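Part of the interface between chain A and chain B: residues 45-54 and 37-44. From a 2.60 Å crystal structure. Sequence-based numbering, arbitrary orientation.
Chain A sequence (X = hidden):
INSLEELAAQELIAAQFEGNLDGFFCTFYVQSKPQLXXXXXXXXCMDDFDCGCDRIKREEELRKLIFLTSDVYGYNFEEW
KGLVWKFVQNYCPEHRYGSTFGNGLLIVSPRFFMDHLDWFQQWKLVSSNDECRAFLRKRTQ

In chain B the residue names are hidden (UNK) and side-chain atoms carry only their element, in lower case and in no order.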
# COMPACT_ATOMS: atom_id res chain seq x y z
N CYS A 45 -14.20 0.12 -7.07
CA CYS A 45 -14.63 -1.11 -6.41
C CYS A 45 -16.14 -1.16 -6.56
O CYS A 45 -16.80 -0.15 -6.34
CB CYS A 45 -14.29 -1.11 -4.91
SG CYS A 45 -12.83 -0.18 -4.39
N MET A 46 -16.69 -2.32 -6.94
CA MET A 46 -18.16 -2.49 -6.93
C MET A 46 -18.64 -3.07 -5.60
O MET A 46 -17.85 -3.56 -4.79
CB MET A 46 -18.67 -3.33 -8.12
CG MET A 46 -18.16 -2.91 -9.50
SD MET A 46 -16.77 -3.87 -10.15
CE MET A 46 -17.53 -5.46 -10.47
N ASP A 47 -19.95 -2.98 -5.39
CA ASP A 47 -20.65 -3.54 -4.21
C ASP A 47 -20.22 -2.97 -2.84
O ASP A 47 -20.40 -3.62 -1.81
CB ASP A 47 -20.64 -5.09 -4.25
CG ASP A 47 -21.84 -5.67 -5.02
OD1 ASP A 47 -21.63 -6.32 -6.07
OD2 ASP A 47 -22.99 -5.46 -4.58
N ASP A 48 -19.70 -1.74 -2.84
CA ASP A 48 -19.38 -1.02 -1.61
C ASP A 48 -18.37 -1.78 -0.71
O ASP A 48 -18.73 -2.30 0.35
CB ASP A 48 -20.68 -0.66 -0.85
CG ASP A 48 -20.51 0.51 0.14
OD1 ASP A 48 -19.41 1.10 0.23
OD2 ASP A 48 -21.51 0.84 0.83
N PHE A 49 -17.12 -1.84 -1.16
CA PHE A 49 -16.03 -2.45 -0.40
C PHE A 49 -14.71 -1.71 -0.66
O PHE A 49 -14.37 -1.47 -1.81
CB PHE A 49 -15.87 -3.92 -0.78
CG PHE A 49 -14.66 -4.58 -0.18
CD1 PHE A 49 -14.61 -4.84 1.19
CD2 PHE A 49 -13.57 -4.91 -0.96
CE1 PHE A 49 -13.50 -5.44 1.76
CE2 PHE A 49 -12.45 -5.50 -0.40
CZ PHE A 49 -12.41 -5.76 0.96
N ASP A 50 -13.98 -1.36 0.40
CA ASP A 50 -12.68 -0.70 0.22
C ASP A 50 -11.70 -1.71 -0.35
O ASP A 50 -11.11 -2.52 0.37
CB ASP A 50 -12.12 -0.06 1.50
CG ASP A 50 -10.99 0.96 1.22
OD1 ASP A 50 -10.63 1.21 0.04
OD2 ASP A 50 -10.47 1.54 2.21
N CYS A 51 -11.57 -1.65 -1.67
CA CYS A 51 -10.65 -2.49 -2.39
C CYS A 51 -9.25 -1.87 -2.43
O CYS A 51 -8.25 -2.58 -2.56
CB CYS A 51 -11.22 -2.76 -3.79
SG CYS A 51 -11.27 -1.36 -4.93
N GLY A 52 -9.17 -0.54 -2.28
CA GLY A 52 -7.90 0.18 -2.35
C GLY A 52 -7.81 1.25 -3.41
O GLY A 52 -6.75 1.84 -3.57
N CYS A 53 -8.89 1.49 -4.14
CA CYS A 53 -8.94 2.58 -5.11
C CYS A 53 -8.82 3.94 -4.45
O CYS A 53 -8.25 4.85 -5.05
CB CYS A 53 -10.23 2.55 -5.93
SG CYS A 53 -10.38 1.16 -7.09
N ASP A 54 -9.37 4.07 -3.24
CA ASP A 54 -9.28 5.30 -2.47
C ASP A 54 -7.83 5.68 -2.21
O ASP A 54 -7.44 6.82 -2.41
CB ASP A 54 -9.97 5.16 -1.11
CG ASP A 54 -11.49 5.00 -1.21
OD1 ASP A 54 -12.14 5.41 -2.21
OD2 ASP A 54 -12.05 4.45 -0.24
N UNK B 37 -16.48 -12.11 -6.11
CA UNK B 37 -16.72 -11.14 -7.18
C UNK B 37 -17.27 -9.80 -6.65
O UNK B 37 -17.02 -8.77 -7.27
c UNK B 37 -17.09 -13.02 -8.93
c UNK B 37 -18.20 -13.98 -9.32
c UNK B 37 -16.23 -12.65 -10.13
c UNK B 37 -17.64 -11.75 -8.25
N UNK B 38 -18.00 -9.83 -5.52
CA UNK B 38 -18.37 -8.60 -4.76
C UNK B 38 -17.10 -7.86 -4.31
O UNK B 38 -17.01 -6.63 -4.45
c UNK B 38 -19.24 -8.89 -3.50
o UNK B 38 -21.22 -8.97 -4.94
c UNK B 38 -20.74 -9.17 -3.81
o UNK B 38 -21.44 -9.61 -2.87
N UNK B 39 -16.13 -8.60 -3.75
CA UNK B 39 -14.84 -8.07 -3.29
C UNK B 39 -13.84 -7.90 -4.46
O UNK B 39 -12.88 -8.67 -4.60
c UNK B 39 -15.18 -8.24 0.00
c UNK B 39 -14.24 -8.99 -2.22
c UNK B 39 -15.08 -9.39 -1.00
c UNK B 39 -14.49 -10.62 -0.34
N UNK B 40 -14.07 -6.89 -5.30
CA UNK B 40 -13.32 -6.76 -6.55
C UNK B 40 -13.16 -5.31 -6.97
O UNK B 40 -13.77 -4.41 -6.39
c UNK B 40 -13.87 -8.87 -9.82
o UNK B 40 -13.33 -9.04 -10.94
c UNK B 40 -13.21 -7.87 -8.89
c UNK B 40 -14.05 -7.56 -7.65
o UNK B 40 -14.90 -9.47 -9.45
N UNK B 41 -12.28 -5.09 -7.94
CA UNK B 41 -12.20 -3.84 -8.67
C UNK B 41 -12.10 -4.10 -10.17
O UNK B 41 -11.70 -5.19 -10.61
c UNK B 41 -10.95 -3.07 -8.25
o UNK B 41 -10.80 -3.07 -6.86
N UNK B 42 -12.47 -3.08 -10.92
CA UNK B 42 -12.13 -2.98 -12.33
C UNK B 42 -11.37 -1.66 -12.44
O UNK B 42 -11.99 -0.60 -12.46
c UNK B 42 -13.40 -3.01 -13.21
o UNK B 42 -12.46 -6.07 -14.86
c UNK B 42 -13.28 -3.85 -14.48
c UNK B 42 -13.27 -5.36 -14.21
o UNK B 42 -14.06 -5.85 -13.37
N UNK B 43 -10.04 -1.72 -12.42
CA UNK B 43 -9.25 -0.51 -12.64
C UNK B 43 -7.93 -0.63 -13.39
O UNK B 43 -7.25 -1.65 -13.35
s UNK B 43 -8.06 0.20 -9.93
c UNK B 43 -9.16 0.36 -11.37
N UNK B 44 -7.62 0.46 -14.10
CA UNK B 44 -6.49 0.53 -15.00
C UNK B 44 -5.76 1.86 -14.82
O UNK B 44 -6.34 2.84 -14.38
c UNK B 44 -9.92 -2.58 -17.31
c UNK B 44 -8.60 -2.96 -17.08
c UNK B 44 -6.93 0.42 -16.47
o UNK B 44 -10.88 -3.53 -17.58
c UNK B 44 -7.63 -1.99 -16.81
c UNK B 44 -10.27 -1.24 -17.27
c UNK B 44 -9.31 -0.28 -17.00
c UNK B 44 -7.97 -0.63 -16.76
O HOH W 1 -16.48 -5.09 -6.99
O HOH W 2 -18.69 -5.80 -1.74

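Position 37 of chain B carries four side-chain carbons, forked at the second, with no heteroatom. The nearest approach, from CB to CE of Met A46, is 6.7 Å, so the side chain makes no contact. A four-carbon chain forked at that point is leucine, Leu B37.

At position 38 there are two carbons, the second bearing two oxygens, a short carboxylate. One of these oxygens lies 2.9 Å from OD1 of Asp A47. The atoms define Asp B38, and the close pair, OD1 of Asp A47 and OD1 of Asp B38, joins two acceptors of like charge, so the approach is not a hydrogen bond.

Position 39 again has four carbons forked at the second. Its CA-to-CB bond points sideways, but the chain bends so that one terminal methyl settles over a face of the Phe A49 ring. This is Leu B39; its CD2 lies 3.6 Å from CD1 of Phe A49 and only 6° off the ring normal, a CH-pi contact.

Position 40 shows three carbons, the third with two oxygens, in an extended chain whose CA-to-CB bond points sideways and which comes nearest Met A46 through one oxygen. The longer carboxylate identifies Glu B40, its OE1 4.9 Å from CE of Met A46. The backbone does the work here: O of Glu B40 receives a CA-H...O contact from CA of Cys A45 at 3.4 Å.

One carbon and one oxygen make up the side chain at position 41, which faces the disulfide between Cys A45 and Cys A51. It is Ser B41, with its hydroxyl satisfied elsewhere in the structure.

Position 42 has three carbons, the third carrying two oxygens. Its CA-to-CB bond points sideways, while its backbone N is 4.4 Å from SD of Met A46. This is Glu B42.

At position 43 a single carbon carries sulfur; the CA-to-CB bond points toward the chain A stretch, and the sulfur is nearest SG of Cys A53. This is Cys B43, with its SG 3.8 Å from SG of Cys A53.

Position 44 has one carbon leading to a six-carbon ring that bears an oxygen. The atoms give Tyr B44, out of reach of the chain A stretch.

The two stretches share no direct hydrogen bond. Water bridges them instead: water 1 accepts a weak bond from N of Met A46 (2.8 Å) and lies within reach of O of both Asp B38 (3.0 Å) and Glu B40 (2.9 Å), while water 2 donates to O of Asp A47 (2.8 Å) and, weakly, to O of Asp B38 (3.3 Å). Packing of Leu B39 over the Phe A49 ring face and of Cys B43 against Cys A53 completes a contact that buries 508 Å².

Chain B (37-44) LDLESECY
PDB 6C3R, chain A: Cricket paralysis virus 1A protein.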